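PDB 6D8V: probable chemoreceptor (Methyl-accepting chemotaxis) transmembrane protein, which serves as a chemotactic sensor for quaternary ammonium compounds, its sensory domain holding a bound 1,1-dimethyl-prolinium. Local coordinates for residues T137-A142 / L194-G199; G199-A204 / K212-E217; P148-S153 / I172-L177; D21-V26 / S253-N258. All blocks are in the same frame, centred on the assembly; numbering follows the deposited sequence.

Contact 1 of 4, residues T137-A142 / L194-G199; sequences TQPYLA and LLSQSG. With PBE (1,1-dimethyl-prolinium), chain C.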
loop_
_atom_site.group_PDB
_atom_site.type_symbol
_atom_site.label_atom_id
_atom_site.label_comp_id
_atom_site.label_asym_id
_atom_site.label_seq_id
_atom_site.Cartn_x
_atom_site.Cartn_y
_atom_site.Cartn_z
ATOM N N THR A 137 -3.425 -4.229 -0.739
ATOM C CA THR A 137 -2.853 -5.508 -0.340
ATOM C C THR A 137 -2.235 -5.450 1.053
ATOM O O THR A 137 -1.838 -4.398 1.556
ATOM C CB THR A 137 -1.777 -5.964 -1.331
ATOM O OG1 THR A 137 -0.616 -5.129 -1.199
ATOM C CG2 THR A 137 -2.290 -5.897 -2.757
ATOM N N GLN A 138 -2.149 -6.615 1.673
ATOM C CA GLN A 138 -1.304 -6.753 2.839
ATOM C C GLN A 138 0.143 -6.535 2.415
ATOM O O GLN A 138 0.514 -6.800 1.266
ATOM C CB GLN A 138 -1.465 -8.130 3.490
ATOM C CG GLN A 138 -2.794 -8.341 4.209
ATOM C CD GLN A 138 -2.925 -7.516 5.478
ATOM O OE1 GLN A 138 -1.955 -6.932 5.957
ATOM N NE2 GLN A 138 -4.133 -7.465 6.027
ATOM N N PRO A 139 0.978 -6.041 3.323
ATOM C CA PRO A 139 2.364 -5.756 2.955
ATOM C C PRO A 139 3.066 -7.006 2.449
ATOM O O PRO A 139 2.979 -8.080 3.054
ATOM C CB PRO A 139 2.974 -5.226 4.259
ATOM C CG PRO A 139 2.088 -5.718 5.323
ATOM C CD PRO A 139 0.717 -5.771 4.744
ATOM N N TYR A 140 3.755 -6.857 1.318
ATOM C CA TYR A 140 4.432 -7.980 0.687
ATOM C C TYR A 140 5.727 -7.483 0.067
ATOM O O TYR A 140 5.872 -6.295 -0.250
ATOM C CB TYR A 140 3.558 -8.654 -0.379
ATOM C CG TYR A 140 3.387 -7.807 -1.624
ATOM C CD1 TYR A 140 2.460 -6.774 -1.660
ATOM C CD2 TYR A 140 4.158 -8.033 -2.755
ATOM C CE1 TYR A 140 2.303 -5.992 -2.781
ATOM C CE2 TYR A 140 4.007 -7.257 -3.886
ATOM C CZ TYR A 140 3.078 -6.236 -3.896
ATOM O OH TYR A 140 2.924 -5.455 -5.023
ATOM N N LEU A 141 6.665 -8.412 -0.097
ATOM C CA LEU A 141 7.938 -8.110 -0.730
ATOM C C LEU A 141 7.786 -8.167 -2.245
ATOM O O LEU A 141 7.478 -9.225 -2.801
ATOM C CB LEU A 141 9.008 -9.099 -0.265
ATOM C CG LEU A 141 10.293 -9.085 -1.093
ATOM C CD1 LEU A 141 10.972 -7.726 -0.995
ATOM C CD2 LEU A 141 11.268 -10.193 -0.714
ATOM N N ALA A 142 8.017 -7.036 -2.907
ATOM C CA ALA A 142 7.858 -6.919 -4.352
ATOM C C ALA A 142 8.991 -7.613 -5.108
ATOM O O ALA A 142 10.149 -7.590 -4.680
ATOM C CB ALA A 142 7.796 -5.446 -4.757
ATOM N N LEU A 194 2.313 1.852 12.677
ATOM C CA LEU A 194 1.177 1.656 11.785
ATOM C C LEU A 194 0.993 0.173 11.498
ATOM O O LEU A 194 1.947 -0.501 11.090
ATOM C CB LEU A 194 1.389 2.425 10.482
ATOM C CG LEU A 194 0.184 2.566 9.552
ATOM C CD1 LEU A 194 -0.851 3.522 10.147
ATOM C CD2 LEU A 194 0.660 3.048 8.194
ATOM N N LEU A 195 -0.230 -0.321 11.710
ATOM C CA LEU A 195 -0.600 -1.709 11.462
ATOM C C LEU A 195 -1.539 -1.795 10.269
ATOM O O LEU A 195 -2.273 -0.852 9.960
ATOM C CB LEU A 195 -1.272 -2.343 12.688
ATOM C CG LEU A 195 -0.364 -2.644 13.876
ATOM C CD1 LEU A 195 -1.058 -3.513 14.914
ATOM C CD2 LEU A 195 0.903 -3.310 13.375
ATOM N N SER A 196 -1.518 -2.949 9.601
ATOM C CA SER A 196 -2.305 -3.150 8.393
ATOM C C SER A 196 -3.721 -3.616 8.729
ATOM O O SER A 196 -4.135 -3.674 9.890
ATOM C CB SER A 196 -1.631 -4.161 7.471
ATOM O OG SER A 196 -1.852 -5.485 7.934
ATOM N N GLN A 197 -4.460 -3.981 7.677
ATOM C CA GLN A 197 -5.832 -4.462 7.797
ATOM C C GLN A 197 -5.960 -5.649 8.747
ATOM O O GLN A 197 -7.015 -5.842 9.365
ATOM C CB GLN A 197 -6.336 -4.857 6.412
ATOM C CG GLN A 197 -6.008 -3.850 5.319
ATOM C CD GLN A 197 -4.742 -4.180 4.550
ATOM O OE1 GLN A 197 -3.670 -3.640 4.835
ATOM N NE2 GLN A 197 -4.865 -5.055 3.551
ATOM N N SER A 198 -4.921 -6.479 8.841
ATOM C CA SER A 198 -4.951 -7.673 9.671
ATOM C C SER A 198 -4.004 -7.569 10.855
ATOM O O SER A 198 -3.753 -8.575 11.533
ATOM C CB SER A 198 -4.621 -8.907 8.832
ATOM O OG SER A 198 -3.348 -8.784 8.226
ATOM N N GLY A 199 -3.471 -6.378 11.120
ATOM C CA GLY A 199 -2.549 -6.210 12.219
ATOM C C GLY A 199 -1.106 -6.527 11.892
ATOM O O GLY A 199 -0.301 -6.693 12.813
HETATM N N PBE C . 4.520 -5.306 -8.548
HETATM C CD PBE C . 3.216 -5.226 -8.586
HETATM C CA PBE C . 4.719 -6.586 -7.753
HETATM C CB PBE C . 3.639 -7.538 -8.408
HETATM C CG PBE C . 2.697 -6.772 -8.752
HETATM C CE PBE C . 5.057 -5.407 -9.921
HETATM C CF PBE C . 5.090 -4.147 -7.834
HETATM C C PBE C . 6.039 -7.173 -7.788
HETATM O O PBE C . 6.187 -8.378 -7.444
HETATM O OXT PBE C . 7.046 -6.496 -8.128
#
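Gln138 lays its amide against that of Gln197 and reaches the type I beta turn Ser196-Gly199 that follows strand 191-195. This joins the first PDC (Cache) sensor module, to which 137-142 belongs, to the four-stranded sheet of the second half of the chain. The tight part is polar. The two glutamine side chains meet tip to tip, their amide planes stacked and 6° apart, with Gln138 NE2 3.7 Å from Gln197 CD. A bend at chi2 (-70°) carries Gln138 CD round toward the turn, and OE1 accepts a hydrogen bond from Ser196 OG, modelled doubtfully short. Gln197 OE1 is held by Trp261 NE1, which helps to fix its half of the stack. On the more open side Ser198, partly exposed, holds its OG close to the Gln138 amide but at a poor angle for bonding. Pro139, buried, adds only light packing, CD to Ser196 CB at 3.9 Å. Beyond it 140-142 leaves the turn for the ligand pocket. There Tyr140, whose hydroxyl is hydrogen-bonded to Ser153 OG, meets the ligand with its ring edge, OH lying 3.5 Å from CA of 1,1-dimethyl-prolinium.

Contact 2 of 4, residues G199-A204 / K212-E217; sequences GKWLAA and KEYDGE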
loop_
_atom_site.group_PDB
_atom_site.type_symbol
_atom_site.label_atom_id
_atom_site.label_comp_id
_atom_site.label_asym_id
_atom_site.label_seq_id
_atom_site.Cartn_x
_atom_site.Cartn_y
_atom_site.Cartn_z
ATOM N N GLY A 199 -3.471 -6.378 11.120
ATOM C CA GLY A 199 -2.549 -6.210 12.219
ATOM C C GLY A 199 -1.106 -6.527 11.892
ATOM O O GLY A 199 -0.301 -6.693 12.813
ATOM N N LYS A 200 -0.755 -6.641 10.616
ATOM C CA LYS A 200 0.642 -6.777 10.235
ATOM C C LYS A 200 1.336 -5.422 10.369
ATOM O O LYS A 200 0.707 -4.365 10.234
ATOM C CB LYS A 200 0.758 -7.290 8.792
ATOM C CG LYS A 200 -0.089 -8.510 8.434
ATOM C CD LYS A 200 0.767 -9.764 8.379
ATOM C CE LYS A 200 0.140 -10.866 7.523
ATOM N NZ LYS A 200 -0.112 -10.422 6.114
ATOM N N TRP A 201 2.649 -5.461 10.629
ATOM C CA TRP A 201 3.439 -4.244 10.815
ATOM C C TRP A 201 3.702 -3.579 9.466
ATOM O O TRP A 201 4.335 -4.180 8.589
ATOM C CB TRP A 201 4.762 -4.547 11.508
ATOM C CG TRP A 201 4.685 -4.829 12.978
ATOM C CD1 TRP A 201 4.589 -6.060 13.576
ATOM C CD2 TRP A 201 4.744 -3.870 14.046
ATOM N NE1 TRP A 201 4.579 -5.924 14.950
ATOM C CE2 TRP A 201 4.669 -4.593 15.264
ATOM C CE3 TRP A 201 4.853 -2.476 14.093
ATOM C CZ2 TRP A 201 4.692 -3.962 16.512
ATOM C CZ3 TRP A 201 4.881 -1.854 15.338
ATOM C CH2 TRP A 201 4.803 -2.598 16.527
ATOM N N LEU A 202 3.219 -2.333 9.311
ATOM C CA LEU A 202 3.500 -1.482 8.159
ATOM C C LEU A 202 4.623 -0.497 8.450
ATOM O O LEU A 202 5.416 -0.172 7.555
ATOM C CB LEU A 202 2.240 -0.728 7.750
ATOM C CG LEU A 202 1.161 -1.556 7.081
ATOM C CD1 LEU A 202 0.016 -0.670 6.655
ATOM C CD2 LEU A 202 1.751 -2.270 5.887
ATOM N N ALA A 203 4.677 -0.012 9.689
ATOM C CA ALA A 203 5.753 0.843 10.174
ATOM C C ALA A 203 6.000 0.444 11.614
ATOM O O ALA A 203 5.087 0.544 12.442
ATOM C CB ALA A 203 5.390 2.335 10.061
ATOM N N ALA A 204 7.216 -0.019 11.899
ATOM C CA ALA A 204 7.561 -0.719 13.123
ATOM C C ALA A 204 8.770 -0.084 13.789
ATOM O O ALA A 204 9.424 0.784 13.212
ATOM C CB ALA A 204 7.860 -2.198 12.833
ATOM N N LYS A 212 5.097 -8.745 9.490
ATOM C CA LYS A 212 4.708 -9.743 10.475
ATOM C C LYS A 212 3.476 -9.276 11.241
ATOM O O LYS A 212 3.199 -8.077 11.334
ATOM C CB LYS A 212 5.853 -10.020 11.446
ATOM C CG LYS A 212 7.096 -10.559 10.772
ATOM C CD LYS A 212 8.101 -11.084 11.796
ATOM C CE LYS A 212 9.304 -11.781 11.145
ATOM N NZ LYS A 212 10.234 -10.840 10.464
ATOM N N GLU A 213 2.734 -10.238 11.788
ATOM C CA GLU A 213 1.528 -9.929 12.540
ATOM C C GLU A 213 1.881 -9.475 13.949
ATOM O O GLU A 213 2.833 -9.958 14.567
ATOM C CB GLU A 213 0.593 -11.139 12.603
ATOM C CG GLU A 213 -0.735 -10.853 13.294
ATOM C CD GLU A 213 -1.729 -11.989 13.149
ATOM O OE1 GLU A 213 -1.312 -13.119 12.811
ATOM O OE2 GLU A 213 -2.934 -11.749 13.372
ATOM N N TYR A 214 1.107 -8.525 14.453
ATOM C CA TYR A 214 1.321 -8.045 15.807
ATOM C C TYR A 214 1.052 -9.166 16.800
ATOM O O TYR A 214 0.012 -9.832 16.739
ATOM C CB TYR A 214 0.419 -6.847 16.088
ATOM C CG TYR A 214 0.662 -6.198 17.426
ATOM C CD1 TYR A 214 -0.001 -6.641 18.565
ATOM C CD2 TYR A 214 1.553 -5.140 17.551
ATOM C CE1 TYR A 214 0.218 -6.051 19.792
ATOM C CE2 TYR A 214 1.782 -4.539 18.771
ATOM C CZ TYR A 214 1.113 -4.998 19.890
ATOM O OH TYR A 214 1.343 -4.403 21.109
ATOM N N ASP A 215 2.010 -9.398 17.698
ATOM C CA ASP A 215 1.782 -10.329 18.795
ATOM C C ASP A 215 2.474 -9.849 20.069
ATOM O O ASP A 215 2.695 -10.651 20.989
ATOM C CB ASP A 215 2.227 -11.754 18.418
ATOM C CG ASP A 215 3.675 -12.018 18.738
ATOM O OD1 ASP A 215 4.554 -11.522 17.998
ATOM O OD2 ASP A 215 3.935 -12.731 19.733
ATOM N N GLY A 216 2.806 -8.558 20.145
ATOM C CA GLY A 216 3.377 -7.978 21.343
ATOM C C GLY A 216 2.390 -7.913 22.485
ATOM O O GLY A 216 1.362 -8.597 22.469
ATOM N N GLU A 217 2.692 -7.102 23.491
ATOM C CA GLU A 217 1.744 -6.892 24.572
ATOM C C GLU A 217 0.476 -6.229 24.043
ATOM O O GLU A 217 0.505 -5.456 23.084
ATOM C CB GLU A 217 2.379 -6.050 25.679
ATOM C CG GLU A 217 3.607 -6.711 26.277
ATOM C CD GLU A 217 4.013 -6.110 27.602
ATOM O OE1 GLU A 217 5.089 -5.474 27.661
ATOM O OE2 GLU A 217 3.257 -6.273 28.585
#
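Trp201 and Tyr214 bring their rings together beside a single backbone bridge between Lys200 and Glu213, whose CA atoms are 4.0 Å apart. Two hydrogen bonds bracket the bridge: Tyr214 N gives to Gly199 O at 2.8 Å, and Trp201 N gives to Lys212 O over the same distance. Gly199 has a positive phi (85°), where a CB would jam against the preceding carbonyl. Lys212 O also takes a CA-H...O contact from Lys200 CA, at 3.1 Å. In the aromatic pair the rings lie obliquely, planes at 38° and centroids 5.7 Å apart. Trp201 CZ2 comes up to the edge of the tyrosine, near its plane, 3.5 Å from Tyr214 CD2. Tyr214 CG is anti to the backbone N (chi1 -175°), beside the carbonyl carbon, and Gly216 N sits over one face of the ring, offset toward its rim. An alanine in place of Trp201 would probably open a gap beside Tyr214 CD2 and leave the tyrosine ring less firmly placed. Further out, Glu213 OE2 forms a salt bridge with Lys223. Leu202 and Ala203 both face Leu194 in a classic beta bulge, where the chain turns a corner. The whole loop lies between strand 191-195 and helix 219-228: Trp201 packs on Tyr193, Leu195 and Leu264, and Tyr214 on Leu195 and on Ile234 of strand 232-239.

Contact 3 of 4, residues P148-S153 / I172-L177; sequences PTTMTS and ISLAAL
Thr152 and Ile172 form a hydrogen-bonded pair in the antiparallel hairpin of strands 149-160 and 163-173. Among backbone bonds, Thr152 N gives to Ile172 O at 2.9 Å and Ile172 N to Thr152 O at 2.8 Å. Met151 and Ser173 make the adjoining non-hydrogen-bonded pair. The ladder runs on into the first turn of helix 174-183, where Leu174 N reaches Thr150 O (2.7 Å); a water bonded to the same oxygen accepts from Ala175 N. Ser173 is the N-cap, its OG accepting from Ala176 N at 2.8 Å. Of the side-chain packing, Thr152 and Ile172 lie side by side, CG2 to CB at 3.7 Å, while Thr152 OG1 is hydrogen-bonded to Thr137 O. Leu174 crosses Thr150 at about a right angle, CD2 lying 3.4 Å from Thr150 CB, and Leu174 CD1 approaches Met151 CA at 3.9 Å. An alanine in place of Leu174 would probably leave a gap beside Thr150 CB and Met151 CA. Met151 CB sits on the sheet face of Ser173, and its far end leads off to touch the ligand. On the other edge of strand 149-160, Met151 pairs with Tyr140 of strand 140-142, while Leu174 packs against Pro139 just before that strand.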
loop_
_atom_site.group_PDB
_atom_site.type_symbol
_atom_site.label_atom_id
_atom_site.label_comp_id
_atom_site.label_asym_id
_atom_site.label_seq_id
_atom_site.Cartn_x
_atom_site.Cartn_y
_atom_site.Cartn_z
ATOM N N PRO A 148 15.107 -5.433 -3.755
ATOM C CA PRO A 148 13.971 -5.927 -2.969
ATOM C C PRO A 148 13.449 -4.857 -2.022
ATOM O O PRO A 148 14.209 -4.234 -1.273
ATOM C CB PRO A 148 14.566 -7.119 -2.210
ATOM C CG PRO A 148 15.701 -7.580 -3.058
ATOM C CD PRO A 148 16.247 -6.364 -3.751
ATOM N N THR A 149 12.138 -4.637 -2.062
ATOM C CA THR A 149 11.532 -3.598 -1.244
ATOM C C THR A 149 10.139 -4.038 -0.822
ATOM O O THR A 149 9.377 -4.580 -1.625
ATOM C CB THR A 149 11.472 -2.256 -1.992
ATOM O OG1 THR A 149 10.952 -2.465 -3.307
ATOM C CG2 THR A 149 12.856 -1.627 -2.100
ATOM N N THR A 150 9.808 -3.783 0.439
ATOM C CA THR A 150 8.511 -4.149 0.992
ATOM C C THR A 150 7.503 -3.023 0.773
ATOM O O THR A 150 7.745 -1.875 1.155
ATOM C CB THR A 150 8.653 -4.461 2.480
ATOM O OG1 THR A 150 9.301 -3.360 3.131
ATOM C CG2 THR A 150 9.501 -5.697 2.675
ATOM N N MET A 151 6.372 -3.353 0.159
ATOM C CA MET A 151 5.416 -2.342 -0.264
ATOM C C MET A 151 4.000 -2.888 -0.125
ATOM O O MET A 151 3.783 -4.101 -0.021
ATOM C CB MET A 151 5.648 -1.932 -1.718
ATOM C CG MET A 151 5.448 -3.107 -2.658
ATOM S SD MET A 151 5.737 -2.742 -4.382
ATOM C CE MET A 151 7.417 -2.120 -4.334
ATOM N N THR A 152 3.038 -1.969 -0.128
ATOM C CA THR A 152 1.624 -2.274 -0.265
ATOM C C THR A 152 1.138 -1.737 -1.604
ATOM O O THR A 152 1.630 -0.711 -2.085
ATOM C CB THR A 152 0.808 -1.643 0.871
ATOM O OG1 THR A 152 -0.551 -2.086 0.783
ATOM C CG2 THR A 152 0.844 -0.130 0.762
ATOM N N SER A 153 0.161 -2.419 -2.205
ATOM C CA SER A 153 -0.267 -2.094 -3.559
ATOM C C SER A 153 -1.756 -1.782 -3.614
ATOM O O SER A 153 -2.580 -2.538 -3.084
ATOM C CB SER A 153 0.071 -3.229 -4.520
ATOM O OG SER A 153 1.457 -3.271 -4.754
ATOM N N ILE A 172 3.008 1.707 -2.629
ATOM C CA ILE A 172 3.496 2.525 -1.528
ATOM C C ILE A 172 4.543 1.699 -0.803
ATOM O O ILE A 172 4.221 0.653 -0.221
ATOM C CB ILE A 172 2.373 2.937 -0.565
ATOM C CG1 ILE A 172 1.228 3.619 -1.321
ATOM C CG2 ILE A 172 2.919 3.853 0.511
ATOM C CD1 ILE A 172 0.106 4.111 -0.421
ATOM N N SER A 173 5.792 2.146 -0.860
ATOM C CA SER A 173 6.856 1.439 -0.171
ATOM C C SER A 173 6.677 1.578 1.332
ATOM O O SER A 173 6.250 2.624 1.832
ATOM C CB SER A 173 8.218 1.979 -0.594
ATOM O OG SER A 173 8.525 3.184 0.079
ATOM N N LEU A 174 6.989 0.508 2.061
ATOM C CA LEU A 174 6.880 0.584 3.508
ATOM C C LEU A 174 7.805 1.647 4.084
ATOM O O LEU A 174 7.558 2.140 5.192
ATOM C CB LEU A 174 7.167 -0.782 4.124
ATOM C CG LEU A 174 5.972 -1.669 4.485
ATOM C CD1 LEU A 174 4.869 -1.546 3.471
ATOM C CD2 LEU A 174 6.421 -3.124 4.594
ATOM N N ALA A 175 8.853 2.022 3.345
ATOM C CA ALA A 175 9.730 3.113 3.754
ATOM C C ALA A 175 9.048 4.467 3.610
ATOM O O ALA A 175 9.130 5.307 4.513
ATOM C CB ALA A 175 11.010 3.080 2.933
ATOM N N ALA A 176 8.377 4.695 2.477
ATOM C CA ALA A 176 7.617 5.928 2.289
ATOM C C ALA A 176 6.647 6.169 3.440
ATOM O O ALA A 176 6.526 7.298 3.930
ATOM C CB ALA A 176 6.861 5.888 0.959
ATOM N N LEU A 177 5.935 5.123 3.878
ATOM C CA LEU A 177 5.042 5.275 5.024
ATOM C C LEU A 177 5.824 5.703 6.262
ATOM O O LEU A 177 5.476 6.682 6.931
ATOM C CB LEU A 177 4.293 3.971 5.291
ATOM C CG LEU A 177 3.202 3.520 4.340
ATOM C CD1 LEU A 177 2.550 2.265 4.887
ATOM C CD2 LEU A 177 2.165 4.623 4.154
HETATM O O HOH W 1 10.247 -0.144 1.902
#

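Contact 4 of 4, residues D21-V26 / S253-N258; sequences DIAGSV and SLPDVN
Val26, Ala23 and Pro255 carry most of this packing, in which the long N-terminal helix 2-45 meets residues 253-258, which continue from strand 243-254. A long N-terminal helix of this kind is consistent with the double PDC (Cache) architecture of related sensors. Val26 has the most surface buried. Its CG1 is anti to the backbone N (chi1 167°) and approaches Pro255 CD at 4.3 Å; the other branch, CG2, meets Leu254 CD2, also at 4.3 Å. One valine thus touches two successive residues, Leu254 and Pro255. A turn earlier on the helix, Ala23 and Leu254 are the residues whose CA atoms come nearest, 5.2 Å apart. The small methyl lets the chains come this close: Ala23 CB lies 4.0 Å from Ser253 O and 4.1 Å from Pro255 CD. Pro255 turns toward the helix, and its CD lies 3.2 Å from Ala23 O. The contact is by van der Waals packing, with Leu254 covering the inner side and the exposed proline ring the outer. Within the helix, Ser25 OG and Ser25 N both give hydrogen bonds to Asp21 O, from opposite faces of its carbonyl plane. Around the buried side, Val26 leans on Ile154 of strand 149-160, Leu254 packs on Ile136 of strand 135-136, and both Leu254 and Ile22 rest on Trp261 of strand 259-268.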
loop_
_atom_site.group_PDB
_atom_site.type_symbol
_atom_site.label_atom_id
_atom_site.label_comp_id
_atom_site.label_asym_id
_atom_site.label_seq_id
_atom_site.Cartn_x
_atom_site.Cartn_y
_atom_site.Cartn_z
ATOM N N ASP A 21 -3.877 12.216 7.346
ATOM C CA ASP A 21 -2.775 12.368 6.408
ATOM C C ASP A 21 -2.534 11.084 5.625
ATOM O O ASP A 21 -2.444 11.119 4.393
ATOM C CB ASP A 21 -1.512 12.804 7.144
ATOM C CG ASP A 21 -0.420 13.242 6.199
ATOM O OD1 ASP A 21 0.087 12.392 5.438
ATOM O OD2 ASP A 21 -0.086 14.443 6.195
ATOM N N ILE A 22 -2.438 9.940 6.312
ATOM C CA ILE A 22 -2.274 8.676 5.603
ATOM C C ILE A 22 -3.483 8.415 4.711
ATOM O O ILE A 22 -3.350 8.086 3.526
ATOM C CB ILE A 22 -2.039 7.521 6.594
ATOM C CG1 ILE A 22 -0.759 7.756 7.389
ATOM C CG2 ILE A 22 -1.914 6.202 5.849
ATOM C CD1 ILE A 22 0.445 7.929 6.513
ATOM N N ALA A 23 -4.687 8.558 5.266
ATOM C CA ALA A 23 -5.891 8.281 4.483
ATOM C C ALA A 23 -5.990 9.197 3.264
ATOM O O ALA A 23 -6.411 8.766 2.184
ATOM C CB ALA A 23 -7.126 8.415 5.370
ATOM N N GLY A 24 -5.596 10.461 3.417
ATOM C CA GLY A 24 -5.589 11.358 2.276
ATOM C C GLY A 24 -4.606 10.922 1.213
ATOM O O GLY A 24 -4.963 10.745 0.045
ATOM N N SER A 25 -3.343 10.739 1.603
ATOM C CA SER A 25 -2.347 10.229 0.670
ATOM C C SER A 25 -2.837 8.961 -0.033
ATOM O O SER A 25 -2.751 8.859 -1.266
ATOM C CB SER A 25 -1.030 9.978 1.404
ATOM O OG SER A 25 -0.629 11.125 2.129
ATOM N N VAL A 26 -3.375 7.996 0.729
ATOM C CA VAL A 26 -3.875 6.757 0.131
ATOM C C VAL A 26 -4.989 7.052 -0.865
ATOM O O VAL A 26 -4.950 6.601 -2.019
ATOM C CB VAL A 26 -4.359 5.777 1.213
ATOM C CG1 VAL A 26 -5.166 4.661 0.553
ATOM C CG2 VAL A 26 -3.176 5.176 1.966
ATOM N N SER A 253 -10.445 4.158 8.523
ATOM C CA SER A 253 -10.787 3.609 7.215
ATOM C C SER A 253 -10.009 4.286 6.095
ATOM O O SER A 253 -9.825 5.507 6.091
ATOM C CB SER A 253 -12.282 3.763 6.939
ATOM O OG SER A 253 -13.025 2.753 7.596
ATOM N N LEU A 254 -9.620 3.536 5.119
ATOM C CA LEU A 254 -8.853 4.086 4.079
ATOM C C LEU A 254 -9.843 4.296 3.046
ATOM O O LEU A 254 -10.738 3.536 2.973
ATOM C CB LEU A 254 -7.900 3.071 3.573
ATOM C CG LEU A 254 -6.784 2.623 4.456
ATOM C CD1 LEU A 254 -5.956 1.757 3.613
ATOM C CD2 LEU A 254 -6.002 3.795 4.871
ATOM N N PRO A 255 -9.673 5.420 2.232
ATOM C CA PRO A 255 -10.829 5.766 1.467
ATOM C C PRO A 255 -11.447 4.895 0.467
ATOM O O PRO A 255 -12.638 4.750 0.654
ATOM C CB PRO A 255 -10.280 6.835 0.626
ATOM C CG PRO A 255 -9.641 7.633 1.580
ATOM C CD PRO A 255 -8.726 6.600 2.001
ATOM N N ASP A 256 -10.783 4.329 -0.513
ATOM C CA ASP A 256 -11.548 3.719 -1.576
ATOM C C ASP A 256 -11.377 2.275 -1.757
ATOM O O ASP A 256 -12.020 1.704 -2.538
ATOM C CB ASP A 256 -11.246 4.395 -2.866
ATOM C CG ASP A 256 -11.672 5.808 -2.892
ATOM O OD1 ASP A 256 -12.773 6.066 -2.454
ATOM O OD2 ASP A 256 -10.936 6.675 -3.369
ATOM N N VAL A 257 -10.482 1.701 -1.001
ATOM C CA VAL A 257 -9.924 0.393 -1.205
ATOM C C VAL A 257 -10.430 -0.569 -0.213
ATOM O O VAL A 257 -9.945 -1.606 -0.027
ATOM C CB VAL A 257 -8.465 0.455 -1.048
ATOM C CG1 VAL A 257 -7.928 1.343 -2.082
ATOM C CG2 VAL A 257 -8.141 1.075 0.246
ATOM N N ASN A 258 -11.434 -0.185 0.467
ATOM C CA ASN A 258 -12.142 -1.122 1.337
ATOM C C ASN A 258 -11.183 -1.811 2.313
ATOM O O ASN A 258 -10.872 -3.001 2.210
ATOM C CB ASN A 258 -12.904 -2.155 0.504
ATOM C CG ASN A 258 -13.774 -3.061 1.356
ATOM O OD1 ASN A 258 -14.414 -2.617 2.311
ATOM N ND2 ASN A 258 -13.788 -4.347 1.021
#

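From the N terminus, helix 2-45 supplies the first half of contact 4, whose partner, 253-258, comes only near the C-terminal end; that closure spans almost the whole chain and encloses the other three. Contact 1 opens next, at 137-142, and closes at 194-199, tying the ligand-binding sheet to the four-stranded one. Contact 3 lies within its span, as the hairpin 149-160/163-173 leads into helix 174-183. Contact 2 then follows in series, a short loop that shares Gly199 with contact 1. No two closures cross. Contacts 3 and 4 meet through Ile172 CD1 and Val26 CG2, and contacts 2 and 3 through Leu202 and Leu174.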